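Local coordinates for protein KLLA0E08119p (Kluyveromyces lactis, PDB 3VA7) that probably carboxylates urea to urea-1-carboxylate with ATP and hydrogencarbonate, using a biotin carried on its own biotinyl domain, as the first step of urea breakdown, at residues 252-257 with 270-275; 647-652 with 801-806; 836-841 with 848-853; 1173-1178 with 1226-1231. All blocks are in the same frame, centred on the assembly; numbering follows the deposited sequence.

Interaction 1 (252-257 with 270-275); sequences IGERDC and TPAPNL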
loop_
_atom_site.group_PDB
_atom_site.type_symbol
_atom_site.label_atom_id
_atom_site.label_comp_id
_atom_site.label_asym_id
_atom_site.label_seq_id
_atom_site.Cartn_x
_atom_site.Cartn_y
_atom_site.Cartn_z
ATOM N N ILE A 252 14.761 -28.278 -34.653
ATOM C CA ILE A 252 14.243 -26.957 -34.942
ATOM C C ILE A 252 15.335 -25.917 -34.685
ATOM O O ILE A 252 15.377 -24.907 -35.385
ATOM C CB ILE A 252 12.886 -26.733 -34.196
ATOM C CG1 ILE A 252 11.867 -27.749 -34.759
ATOM C CG2 ILE A 252 12.397 -25.303 -34.298
ATOM C CD1 ILE A 252 10.407 -27.285 -34.873
ATOM N N GLY A 253 16.264 -26.228 -33.772
ATOM C CA GLY A 253 17.390 -25.370 -33.457
ATOM C C GLY A 253 18.015 -25.757 -32.122
ATOM O O GLY A 253 17.556 -26.702 -31.440
ATOM N N GLU A 254 19.075 -25.048 -31.736
ATOM C CA GLU A 254 19.731 -25.320 -30.464
ATOM C C GLU A 254 19.764 -24.080 -29.596
ATOM O O GLU A 254 19.760 -22.934 -30.087
ATOM C CB GLU A 254 21.167 -25.848 -30.656
ATOM C CG GLU A 254 22.233 -24.772 -30.781
ATOM C CD GLU A 254 22.147 -24.017 -32.097
ATOM O OE1 GLU A 254 21.277 -24.344 -32.958
ATOM O OE2 GLU A 254 22.973 -23.096 -32.283
ATOM N N ARG A 255 19.811 -24.324 -28.300
ATOM C CA ARG A 255 19.793 -23.255 -27.346
ATOM C C ARG A 255 20.908 -23.583 -26.407
ATOM O O ARG A 255 21.157 -24.751 -26.115
ATOM C CB ARG A 255 18.463 -23.213 -26.581
ATOM C CG ARG A 255 17.269 -23.033 -27.479
ATOM C CD ARG A 255 15.942 -22.986 -26.728
ATOM N NE ARG A 255 15.528 -24.257 -26.142
ATOM C CZ ARG A 255 14.478 -24.971 -26.545
ATOM N NH1 ARG A 255 13.689 -24.552 -27.550
ATOM N NH2 ARG A 255 14.193 -26.117 -25.924
ATOM N N ASP A 256 21.576 -22.535 -25.935
ATOM C CA ASP A 256 22.527 -22.631 -24.863
ATOM C C ASP A 256 21.865 -22.201 -23.536
ATOM O O ASP A 256 21.267 -21.139 -23.437
ATOM C CB ASP A 256 23.676 -21.735 -25.219
ATOM C CG ASP A 256 24.795 -21.843 -24.276
ATOM O OD1 ASP A 256 24.635 -21.560 -23.054
ATOM O OD2 ASP A 256 25.865 -22.208 -24.781
ATOM N N CYS A 257 22.008 -23.036 -22.511
ATOM C CA CYS A 257 21.340 -22.865 -21.246
ATOM C C CYS A 257 22.352 -23.024 -20.145
ATOM O O CYS A 257 22.046 -23.450 -19.023
ATOM C CB CYS A 257 20.212 -23.887 -21.111
ATOM S SG CYS A 257 18.889 -23.732 -22.396
ATOM N N THR A 270 19.988 -18.297 -28.157
ATOM C CA THR A 270 20.035 -19.004 -29.402
ATOM C C THR A 270 20.461 -17.988 -30.470
ATOM O O THR A 270 20.102 -16.794 -30.386
ATOM C CB THR A 270 18.653 -19.701 -29.723
ATOM O OG1 THR A 270 18.848 -20.772 -30.645
ATOM C CG2 THR A 270 17.630 -18.752 -30.322
ATOM N N PRO A 271 21.276 -18.432 -31.443
ATOM C CA PRO A 271 21.980 -19.738 -31.533
ATOM C C PRO A 271 22.964 -19.872 -30.421
ATOM O O PRO A 271 23.297 -18.895 -29.799
ATOM C CB PRO A 271 22.759 -19.651 -32.856
ATOM C CG PRO A 271 22.005 -18.641 -33.704
ATOM C CD PRO A 271 21.382 -17.649 -32.692
ATOM N N ALA A 272 23.430 -21.078 -30.154
ATOM C CA ALA A 272 24.527 -21.233 -29.221
ATOM C C ALA A 272 25.751 -20.416 -29.713
ATOM O O ALA A 272 26.106 -20.437 -30.897
ATOM C CB ALA A 272 24.866 -22.672 -29.076
ATOM N N PRO A 273 26.394 -19.668 -28.801
ATOM C CA PRO A 273 27.618 -18.998 -29.224
ATOM C C PRO A 273 28.774 -20.016 -29.345
ATOM O O PRO A 273 28.737 -21.049 -28.676
ATOM C CB PRO A 273 27.881 -18.049 -28.060
ATOM C CG PRO A 273 27.399 -18.832 -26.853
ATOM C CD PRO A 273 26.127 -19.468 -27.360
ATOM N N ASN A 274 29.772 -19.707 -30.186
ATOM C CA ASN A 274 31.051 -20.462 -30.273
ATOM C C ASN A 274 30.849 -21.940 -30.473
ATOM O O ASN A 274 31.374 -22.774 -29.709
ATOM C CB ASN A 274 31.934 -20.260 -29.036
ATOM C CG ASN A 274 32.358 -18.806 -28.838
ATOM O OD1 ASN A 274 32.717 -18.090 -29.798
ATOM N ND2 ASN A 274 32.299 -18.354 -27.579
ATOM N N LEU A 275 30.037 -22.242 -31.482
ATOM C CA LEU A 275 29.758 -23.608 -31.862
ATOM C C LEU A 275 29.810 -23.680 -33.366
ATOM O O LEU A 275 29.070 -22.968 -34.056
ATOM C CB LEU A 275 28.402 -24.048 -31.346
ATOM C CG LEU A 275 27.848 -25.393 -31.801
ATOM C CD1 LEU A 275 28.417 -26.515 -30.971
ATOM C CD2 LEU A 275 26.341 -25.339 -31.650
#

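Interaction 2 (647-652 with 801-806); sequences QAAPKS and DNFEEG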
loop_
_atom_site.group_PDB
_atom_site.type_symbol
_atom_site.label_atom_id
_atom_site.label_comp_id
_atom_site.label_asym_id
_atom_site.label_seq_id
_atom_site.Cartn_x
_atom_site.Cartn_y
_atom_site.Cartn_z
ATOM N N GLN A 647 28.453 18.804 3.451
ATOM C CA GLN A 647 28.955 19.815 4.371
ATOM C C GLN A 647 28.295 19.679 5.745
ATOM O O GLN A 647 27.062 19.586 5.825
ATOM C CB GLN A 647 28.671 21.185 3.797
ATOM C CG GLN A 647 28.817 22.312 4.775
ATOM C CD GLN A 647 28.625 23.657 4.101
ATOM O OE1 GLN A 647 28.504 23.741 2.882
ATOM N NE2 GLN A 647 28.574 24.718 4.904
ATOM N N ALA A 648 29.081 19.635 6.824
ATOM C CA ALA A 648 28.504 19.709 8.178
ATOM C C ALA A 648 27.486 20.869 8.277
ATOM O O ALA A 648 27.737 21.954 7.775
ATOM C CB ALA A 648 29.615 19.914 9.206
ATOM N N ALA A 649 26.342 20.658 8.905
ATOM C CA ALA A 649 25.396 21.750 9.065
ATOM C C ALA A 649 26.011 22.810 9.926
ATOM O O ALA A 649 26.463 22.500 11.013
ATOM C CB ALA A 649 24.123 21.265 9.713
ATOM N N PRO A 650 26.016 24.074 9.472
ATOM C CA PRO A 650 26.417 25.166 10.370
ATOM C C PRO A 650 25.653 24.986 11.639
ATOM O O PRO A 650 24.517 24.574 11.568
ATOM C CB PRO A 650 25.911 26.409 9.644
ATOM C CG PRO A 650 25.990 26.017 8.219
ATOM C CD PRO A 650 25.500 24.585 8.198
ATOM N N LYS A 651 26.236 25.267 12.796
ATOM C CA LYS A 651 25.554 24.935 14.060
ATOM C C LYS A 651 24.497 25.940 14.463
ATOM O O LYS A 651 23.655 25.628 15.288
ATOM C CB LYS A 651 26.555 24.760 15.196
ATOM C CG LYS A 651 27.939 24.346 14.685
ATOM C CD LYS A 651 28.490 23.079 15.395
ATOM C CE LYS A 651 29.821 22.609 14.716
ATOM N NZ LYS A 651 30.452 21.391 15.358
ATOM N N SER A 652 24.555 27.156 13.936
ATOM C CA SER A 652 23.517 28.133 14.259
ATOM C C SER A 652 22.169 27.764 13.584
ATOM O O SER A 652 21.097 28.188 14.030
ATOM C CB SER A 652 23.949 29.552 13.878
ATOM O OG SER A 652 24.332 29.653 12.510
ATOM N N ASP A 801 18.300 26.624 2.137
ATOM C CA ASP A 801 18.704 26.913 0.748
ATOM C C ASP A 801 20.116 27.419 0.595
ATOM O O ASP A 801 20.802 27.075 -0.367
ATOM C CB ASP A 801 17.751 27.906 0.073
ATOM C CG ASP A 801 16.413 27.276 -0.332
ATOM O OD1 ASP A 801 15.443 28.052 -0.534
ATOM O OD2 ASP A 801 16.326 26.031 -0.465
ATOM N N ASN A 802 20.534 28.254 1.532
ATOM C CA ASN A 802 21.857 28.877 1.448
ATOM C C ASN A 802 22.844 28.129 2.322
ATOM O O ASN A 802 24.002 27.924 1.918
ATOM C CB ASN A 802 21.797 30.351 1.857
ATOM C CG ASN A 802 20.882 31.186 0.951
ATOM O OD1 ASN A 802 20.715 30.912 -0.252
ATOM N ND2 ASN A 802 20.289 32.223 1.538
ATOM N N PHE A 803 22.363 27.724 3.508
ATOM C CA PHE A 803 23.124 26.890 4.441
ATOM C C PHE A 803 24.268 27.706 5.051
ATOM O O PHE A 803 25.433 27.337 4.931
ATOM C CB PHE A 803 23.644 25.621 3.721
ATOM C CG PHE A 803 23.644 24.353 4.580
ATOM C CD1 PHE A 803 22.590 24.066 5.451
ATOM C CD2 PHE A 803 24.696 23.412 4.461
ATOM C CE1 PHE A 803 22.582 22.866 6.207
ATOM C CE2 PHE A 803 24.702 22.203 5.225
ATOM C CZ PHE A 803 23.659 21.929 6.086
ATOM N N GLU A 804 23.902 28.802 5.713
ATOM C CA GLU A 804 24.819 29.875 6.118
ATOM C C GLU A 804 24.527 30.299 7.581
ATOM O O GLU A 804 23.368 30.543 7.927
ATOM C CB GLU A 804 24.708 31.058 5.105
ATOM C CG GLU A 804 25.449 30.746 3.775
ATOM C CD GLU A 804 25.371 31.814 2.624
ATOM O OE1 GLU A 804 24.784 32.928 2.783
ATOM O OE2 GLU A 804 25.937 31.517 1.524
ATOM N N GLU A 805 25.550 30.362 8.438
ATOM C CA GLU A 805 25.369 30.710 9.872
ATOM C C GLU A 805 24.420 31.911 10.101
ATOM O O GLU A 805 24.532 32.930 9.426
ATOM C CB GLU A 805 26.717 31.045 10.563
ATOM C CG GLU A 805 27.896 30.140 10.259
ATOM C CD GLU A 805 28.030 28.892 11.224
ATOM O OE1 GLU A 805 27.342 28.855 12.309
ATOM O OE2 GLU A 805 28.840 27.962 10.879
ATOM N N GLY A 806 23.522 31.799 11.080
ATOM C CA GLY A 806 22.730 32.942 11.541
ATOM C C GLY A 806 21.361 33.154 10.895
ATOM O O GLY A 806 20.614 34.057 11.316
HETATM O O HOH W 1 29.287 25.998 12.445
#

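Interaction 3 (836-841 with 848-853); sequences PKVTYR and ILVEYG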
loop_
_atom_site.group_PDB
_atom_site.type_symbol
_atom_site.label_atom_id
_atom_site.label_comp_id
_atom_site.label_asym_id
_atom_site.label_seq_id
_atom_site.Cartn_x
_atom_site.Cartn_y
_atom_site.Cartn_z
ATOM N N PRO A 836 -26.337 32.883 2.056
ATOM C CA PRO A 836 -26.301 32.878 3.511
ATOM C C PRO A 836 -25.135 33.703 4.016
ATOM O O PRO A 836 -24.328 34.206 3.259
ATOM C CB PRO A 836 -26.045 31.427 3.825
ATOM C CG PRO A 836 -25.146 31.011 2.640
ATOM C CD PRO A 836 -25.755 31.651 1.469
ATOM N N LYS A 837 -25.079 33.841 5.318
ATOM C CA LYS A 837 -23.993 34.478 5.963
ATOM C C LYS A 837 -22.713 33.658 5.742
ATOM O O LYS A 837 -22.747 32.443 5.509
ATOM C CB LYS A 837 -24.381 34.725 7.430
ATOM C CG LYS A 837 -23.491 34.195 8.500
ATOM C CD LYS A 837 -24.332 33.964 9.733
ATOM C CE LYS A 837 -23.502 33.561 10.902
ATOM N NZ LYS A 837 -23.144 34.828 11.541
ATOM N N VAL A 838 -21.606 34.382 5.732
ATOM C CA VAL A 838 -20.332 33.838 5.477
ATOM C C VAL A 838 -19.459 34.251 6.619
ATOM O O VAL A 838 -19.450 35.435 7.027
ATOM C CB VAL A 838 -19.757 34.350 4.196
ATOM C CG1 VAL A 838 -18.485 33.552 3.875
ATOM C CG2 VAL A 838 -20.798 34.227 3.024
ATOM N N THR A 839 -18.768 33.247 7.174
ATOM C CA THR A 839 -17.822 33.452 8.254
ATOM C C THR A 839 -16.466 32.937 7.823
ATOM O O THR A 839 -16.337 31.789 7.441
ATOM C CB THR A 839 -18.296 32.762 9.505
ATOM O OG1 THR A 839 -19.672 33.111 9.681
ATOM C CG2 THR A 839 -17.483 33.202 10.743
ATOM N N TYR A 840 -15.481 33.824 7.880
ATOM C CA TYR A 840 -14.135 33.568 7.477
ATOM C C TYR A 840 -13.297 33.404 8.745
ATOM O O TYR A 840 -13.226 34.337 9.578
ATOM C CB TYR A 840 -13.637 34.733 6.619
ATOM C CG TYR A 840 -14.384 34.893 5.289
ATOM C CD1 TYR A 840 -15.503 35.752 5.157
ATOM C CD2 TYR A 840 -13.971 34.187 4.165
ATOM C CE1 TYR A 840 -16.171 35.878 3.924
ATOM C CE2 TYR A 840 -14.614 34.336 2.933
ATOM C CZ TYR A 840 -15.722 35.167 2.816
ATOM O OH TYR A 840 -16.336 35.246 1.552
ATOM N N ARG A 841 -12.705 32.211 8.920
ATOM C CA ARG A 841 -11.877 31.943 10.096
ATOM C C ARG A 841 -10.433 31.622 9.722
ATOM O O ARG A 841 -10.141 30.930 8.728
ATOM C CB ARG A 841 -12.445 30.847 11.009
ATOM C CG ARG A 841 -13.922 30.851 11.122
ATOM C CD ARG A 841 -14.502 29.686 11.917
ATOM N NE ARG A 841 -14.636 30.137 13.271
ATOM C CZ ARG A 841 -15.794 30.384 13.825
ATOM N NH1 ARG A 841 -16.902 30.189 13.128
ATOM N NH2 ARG A 841 -15.830 30.813 15.073
ATOM N N ILE A 848 -7.432 29.629 5.187
ATOM C CA ILE A 848 -8.577 30.355 5.682
ATOM C C ILE A 848 -9.750 29.396 5.528
ATOM O O ILE A 848 -9.946 28.814 4.470
ATOM C CB ILE A 848 -8.844 31.654 4.824
ATOM C CG1 ILE A 848 -7.691 32.704 4.982
ATOM C CG2 ILE A 848 -10.186 32.246 5.118
ATOM C CD1 ILE A 848 -8.028 34.171 4.362
ATOM N N LEU A 849 -10.505 29.206 6.597
ATOM C CA LEU A 849 -11.693 28.409 6.535
ATOM C C LEU A 849 -12.921 29.286 6.226
ATOM O O LEU A 849 -13.191 30.231 6.976
ATOM C CB LEU A 849 -11.838 27.697 7.881
ATOM C CG LEU A 849 -13.037 26.737 8.059
ATOM C CD1 LEU A 849 -12.894 25.494 7.202
ATOM C CD2 LEU A 849 -13.245 26.355 9.543
ATOM N N VAL A 850 -13.672 28.970 5.170
ATOM C CA VAL A 850 -14.909 29.727 4.819
ATOM C C VAL A 850 -16.117 28.917 5.284
ATOM O O VAL A 850 -16.328 27.776 4.832
ATOM C CB VAL A 850 -15.044 29.934 3.253
ATOM C CG1 VAL A 850 -16.256 30.704 2.885
ATOM C CG2 VAL A 850 -13.867 30.634 2.686
ATOM N N GLU A 851 -16.921 29.474 6.169
ATOM C CA GLU A 851 -18.094 28.749 6.680
ATOM C C GLU A 851 -19.451 29.350 6.286
ATOM O O GLU A 851 -19.761 30.484 6.611
ATOM C CB GLU A 851 -18.025 28.672 8.204
ATOM C CG GLU A 851 -16.908 27.825 8.713
ATOM C CD GLU A 851 -16.908 27.845 10.209
ATOM O OE1 GLU A 851 -17.494 28.792 10.784
ATOM O OE2 GLU A 851 -16.330 26.927 10.809
ATOM N N TYR A 852 -20.270 28.582 5.610
ATOM C CA TYR A 852 -21.609 29.064 5.275
ATOM C C TYR A 852 -22.726 28.815 6.305
ATOM O O TYR A 852 -22.797 27.764 6.959
ATOM C CB TYR A 852 -22.044 28.511 3.917
ATOM C CG TYR A 852 -21.249 29.059 2.754
ATOM C CD1 TYR A 852 -21.130 30.460 2.524
ATOM C CD2 TYR A 852 -20.629 28.213 1.889
ATOM C CE1 TYR A 852 -20.428 30.949 1.429
ATOM C CE2 TYR A 852 -19.928 28.701 0.804
ATOM C CZ TYR A 852 -19.826 30.050 0.577
ATOM O OH TYR A 852 -19.083 30.453 -0.507
ATOM N N GLY A 853 -23.606 29.797 6.408
ATOM C CA GLY A 853 -24.876 29.660 7.065
ATOM C C GLY A 853 -24.747 29.800 8.549
ATOM O O GLY A 853 -23.674 30.126 9.045
HETATM O O HOH W 2 -21.126 31.490 8.637
#

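Interaction 4 (1173-1178 with 1226-1231); sequences EYTGRF and VEAGDL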
loop_
_atom_site.group_PDB
_atom_site.type_symbol
_atom_site.label_atom_id
_atom_site.label_comp_id
_atom_site.label_asym_id
_atom_site.label_seq_id
_atom_site.Cartn_x
_atom_site.Cartn_y
_atom_site.Cartn_z
ATOM N N GLU A 1173 8.841 -2.117 26.391
ATOM C CA GLU A 1173 9.588 -1.078 25.750
ATOM C C GLU A 1173 8.926 0.288 25.798
ATOM O O GLU A 1173 9.633 1.303 25.838
ATOM C CB GLU A 1173 9.855 -1.448 24.313
ATOM C CG GLU A 1173 11.127 -0.769 23.790
ATOM C CD GLU A 1173 11.809 -1.597 22.712
ATOM O OE1 GLU A 1173 11.094 -2.023 21.767
ATOM O OE2 GLU A 1173 13.042 -1.829 22.809
ATOM N N TYR A 1174 7.593 0.317 25.813
ATOM C CA TYR A 1174 6.840 1.536 25.632
ATOM C C TYR A 1174 5.917 1.902 26.800
ATOM O O TYR A 1174 5.558 1.045 27.656
ATOM C CB TYR A 1174 6.062 1.452 24.307
ATOM C CG TYR A 1174 7.005 1.200 23.133
ATOM C CD1 TYR A 1174 6.944 0.027 22.354
ATOM C CD2 TYR A 1174 8.019 2.129 22.847
ATOM C CE1 TYR A 1174 7.839 -0.163 21.303
ATOM C CE2 TYR A 1174 8.916 1.940 21.824
ATOM C CZ TYR A 1174 8.843 0.813 21.058
ATOM O OH TYR A 1174 9.827 0.720 20.070
ATOM N N THR A 1175 5.541 3.185 26.849
ATOM C CA THR A 1175 4.499 3.595 27.765
ATOM C C THR A 1175 3.128 3.354 27.104
ATOM O O THR A 1175 2.927 3.727 25.940
ATOM C CB THR A 1175 4.662 5.092 28.193
ATOM O OG1 THR A 1175 5.934 5.257 28.834
ATOM C CG2 THR A 1175 3.541 5.530 29.136
ATOM N N GLY A 1176 2.200 2.757 27.851
ATOM C CA GLY A 1176 0.897 2.420 27.346
ATOM C C GLY A 1176 0.022 2.003 28.490
ATOM O O GLY A 1176 0.490 1.964 29.629
ATOM N N ARG A 1177 -1.255 1.758 28.190
ATOM C CA ARG A 1177 -2.245 1.323 29.157
ATOM C C ARG A 1177 -2.501 -0.149 28.944
ATOM O O ARG A 1177 -2.707 -0.576 27.789
ATOM C CB ARG A 1177 -3.560 2.056 28.935
ATOM C CG ARG A 1177 -4.696 1.809 29.987
ATOM C CD ARG A 1177 -5.866 2.734 29.662
ATOM N NE ARG A 1177 -7.199 2.286 30.099
ATOM C CZ ARG A 1177 -7.758 1.099 29.829
ATOM N NH1 ARG A 1177 -7.106 0.116 29.135
ATOM N NH2 ARG A 1177 -9.001 0.883 30.292
ATOM N N PHE A 1178 -2.532 -0.920 30.048
ATOM C CA PHE A 1178 -2.619 -2.386 29.979
ATOM C C PHE A 1178 -3.954 -2.798 29.461
ATOM O O PHE A 1178 -5.000 -2.436 30.000
ATOM C CB PHE A 1178 -2.349 -2.994 31.356
ATOM C CG PHE A 1178 -2.335 -4.511 31.387
ATOM C CD1 PHE A 1178 -1.127 -5.202 31.471
ATOM C CD2 PHE A 1178 -3.542 -5.247 31.371
ATOM C CE1 PHE A 1178 -1.108 -6.606 31.542
ATOM C CE2 PHE A 1178 -3.528 -6.631 31.421
ATOM C CZ PHE A 1178 -2.299 -7.308 31.532
ATOM N N VAL A 1226 1.330 1.588 32.280
ATOM C CA VAL A 1226 2.637 0.979 32.237
ATOM C C VAL A 1226 3.651 1.954 31.605
ATOM O O VAL A 1226 3.547 2.243 30.409
ATOM C CB VAL A 1226 2.568 -0.346 31.439
ATOM C CG1 VAL A 1226 3.912 -0.981 31.344
ATOM C CG2 VAL A 1226 1.547 -1.293 32.089
ATOM N N GLU A 1227 4.604 2.456 32.418
ATOM C CA GLU A 1227 5.754 3.268 31.923
ATOM C C GLU A 1227 6.637 2.369 31.146
ATOM O O GLU A 1227 6.743 1.184 31.474
ATOM C CB GLU A 1227 6.654 3.859 33.029
ATOM C CG GLU A 1227 6.051 4.952 33.924
ATOM C CD GLU A 1227 5.236 5.960 33.147
ATOM O OE1 GLU A 1227 5.790 6.571 32.197
ATOM O OE2 GLU A 1227 4.040 6.117 33.476
ATOM N N ALA A 1228 7.290 2.940 30.135
ATOM C CA ALA A 1228 8.364 2.255 29.447
ATOM C C ALA A 1228 9.391 1.808 30.497
ATOM O O ALA A 1228 9.625 2.502 31.493
ATOM C CB ALA A 1228 8.975 3.165 28.452
ATOM N N GLY A 1229 9.958 0.628 30.293
ATOM C CA GLY A 1229 10.930 0.044 31.233
ATOM C C GLY A 1229 10.358 -0.575 32.524
ATOM O O GLY A 1229 11.111 -1.139 33.319
ATOM N N ASP A 1230 9.045 -0.462 32.745
ATOM C CA ASP A 1230 8.404 -1.129 33.865
ATOM C C ASP A 1230 8.382 -2.637 33.722
ATOM O O ASP A 1230 8.263 -3.170 32.626
ATOM C CB ASP A 1230 6.979 -0.645 34.015
ATOM C CG ASP A 1230 6.898 0.647 34.717
ATOM O OD1 ASP A 1230 7.967 1.258 34.930
ATOM O OD2 ASP A 1230 5.778 1.059 35.055
ATOM N N LEU A 1231 8.495 -3.326 34.850
ATOM C CA LEU A 1231 8.362 -4.770 34.876
ATOM C C LEU A 1231 6.904 -5.126 34.681
ATOM O O LEU A 1231 6.027 -4.600 35.365
ATOM C CB LEU A 1231 8.838 -5.314 36.229
ATOM C CG LEU A 1231 8.847 -6.835 36.393
ATOM C CD1 LEU A 1231 9.939 -7.496 35.544
ATOM C CD2 LEU A 1231 8.981 -7.154 37.844
#

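Interaction 1 (252-257 with 270-275)
Glu254 bends from strand 249-261 onto the loop at 270-275, where its OE2 accepts the backbone N-H of Ala272 (N to OE2 3.0 Å). This is the ATP-binding part of the biotin carboxylase region, whose family has the ATP-grasp fold; the loop leads from strand 264-270, the hairpin partner of 249-261, into helix 277-293. The packing is closest around Glu254. Its CG lies between the backbone N and the carbonyl carbon (chi1 87°), and a further bend at chi2 (-71°) folds the chain back, leaving CG 3.8 Å from Ala272 CB and OE2 3.5 Å from Pro271 CB. The Ala272 N-H comes from above the carboxylate plane, 39° out of it, and the same oxygen is salt-bridged to Arg280 of helix 277-293. With the carboxylate gone, as in an alanine here, the Ala272 N-H would probably lose its acceptor and Arg280 one of its salt-bridge partners. Thr270 OG1 donates to Glu254 O, although the modelled length is doubtful. A cis peptide before Pro271 turns the chain between these two polar contacts. The looser side lies toward the partly exposed Leu275, whose CD2 comes only to 4.1 Å from Glu254 OE2. At the other end Asp256, whose carboxylate is held by Ser258 and Arg235, crosses Pro273 at about a right angle, with OD2 3.8 Å from Pro273 CD.

Interaction 2 (647-652 with 801-806)
The Phe803 ring carries Pro650 on one face: CD stands 3.7 Å from the ring centroid, only 5° off the normal, a CH-pi contact in which the proline crosses the phenylalanine at about a right angle. At the ring edge, in plane, lies Gln647 O, 3.6 Å from Phe803 CE2. The Gln647 side-chain amide, its plane 62° from that of the ring, slides past in the opposite direction and brings CD to 4.0 Å from Phe803 CD2. Ala649 meets the far end of the ring, its CA obliquely and its CB 3.7 Å from Phe803 CZ. Phe803 is the first residue to leave helix 786-802, and it does so with positive phi (71°), at the helix's C-terminal end. Its ring lies between the loop 647-652, which runs from strand 626-628 to strand 662-669 in the carboxyltransferase region, and helix 511-520, where Leu516, Arg519 and Val520 also touch it. Beyond the ring the contact turns polar and more exposed. Ser652 OG accepts the Gly806 N-H (N to OG 2.7 Å) and donates to Glu805 OE1, which it meets on the anti side but well out of the carboxylate plane. The other carboxylate oxygen, OE2, rests 3.5 Å from Pro650 CB and takes a hydrogen bond from a water that in turn accepts from Lys651 N.

Interaction 3 (836-841 with 848-853)
Arg841 NH1 meets Glu851 OE1 at 2.8 Å in a salt bridge that runs diagonally across two neighbouring strands. The oxygen lies near the guanidinium plane, at its edge, and is approached on its syn side, somewhat out of the carboxylate plane; the guanidinium and carboxylate planes are turned 57° apart. A bend at chi3 (93°) turns the end of the arginine chain so that NH1 faces Glu851 OE1. Under this pair runs a regular antiparallel hairpin, its strands at 160°. Thr839 with Glu851 and Arg841 with Leu849 are hydrogen-bonded pairs, with Glu851 N to Thr839 O at 2.7 Å. Gly853 N extends the pattern to Lys837 O, and a water donates to both Glu851 O and Gly853 O. On the other face Val838 CG1 touches Val850 CG1 (3.7 Å), Val838 CG2 sits at the edge of the Tyr852 ring, 3.7 Å from CE1, and Tyr840 CE2 lies 3.8 Å from Val850 CG2. Asp676 and Pro671 O hold the rest of the Arg841 guanidinium; a methionine in its place would probably leave Glu851 and Asp676 without their shared positive partner. In this carboxyltransferase subdomain the hairpin is central in a five-stranded sheet, between strands 824-828 and 889-894. Helices 859-875 and 901-912 cover the Val838-Tyr852 face, where Glu912 takes the Tyr852 hydroxyl, while the loop around His672 covers the Arg841 face.

Interaction 4 (1173-1178 with 1226-1231)
Gly1176 and Val1226 are joined by two backbone hydrogen bonds, Gly1176 N to Val1226 O at 2.9 Å and Val1226 N to Gly1176 O at 2.8 Å. They form one antiparallel hydrogen-bonded pair. A third bond comes from a side chain: Thr1175 OG1 accepts the N-H of Ala1228 at 3.0 Å with an N-H...O angle of 156°. Its OG1 stands anti to the carbonyl carbon (chi1 -60°), which directs the hydroxyl oxygen to the start of the turn. The turn itself, type II from Glu1227 to Asp1230, is closed by Asp1230 N to Glu1227 O, with a weak bond from Glu1227 N to Asp1230 OD2, and Gly1229 takes its positive-phi position. This is the biotinyl domain, built from two four-stranded antiparallel sheets; the turn leads from edge strand 1225-1226 of one sheet to strand 1231-1235 of the other. Weaker CA-H...O contacts accompany these bonds: Thr1175 CA approaches Val1226 O at 3.1 Å, and Ala1228 CA approaches Tyr1174 O. Among the non-bonded contacts, Thr1175 CG2 lies 3.5 Å from Val1226 O, Glu1227 runs alongside the threonine, pointing the same way, and the Ala1228 methyl lies 3.3 Å from Glu1173 O. Apolar contact between the segments is slight, Phe1178 CB to Val1226 CG2 at 4.3 Å, and both of these side chains also pack on Ile1198 of strand 1194-1200.

The four contacts follow one another along the chain without touching. Interaction 1, in the biotin carboxylase region, is remote: its nearest atoms lie about 48 Å from those of interaction 2 and about 47 Å from those of interaction 4. Interactions 3 and 4 lie in different domains at similar distances from the bound biotin, neither touching it. The side chain of Leu849 in interaction 3 is about 12 Å from the bound biotin (BTI). Gly1176 in interaction 4 is about 13 Å from the bound biotin (BTI). Biotin is attached at Lys1202 of interaction 4's domain, yet its pocket includes carboxyltransferase residues such as Tyr731 and Ser1016; Gly1042 also lines the urea pocket. Interaction 2 has its centre 43 Å from that of interaction 3 and 39 Å from that of interaction 4.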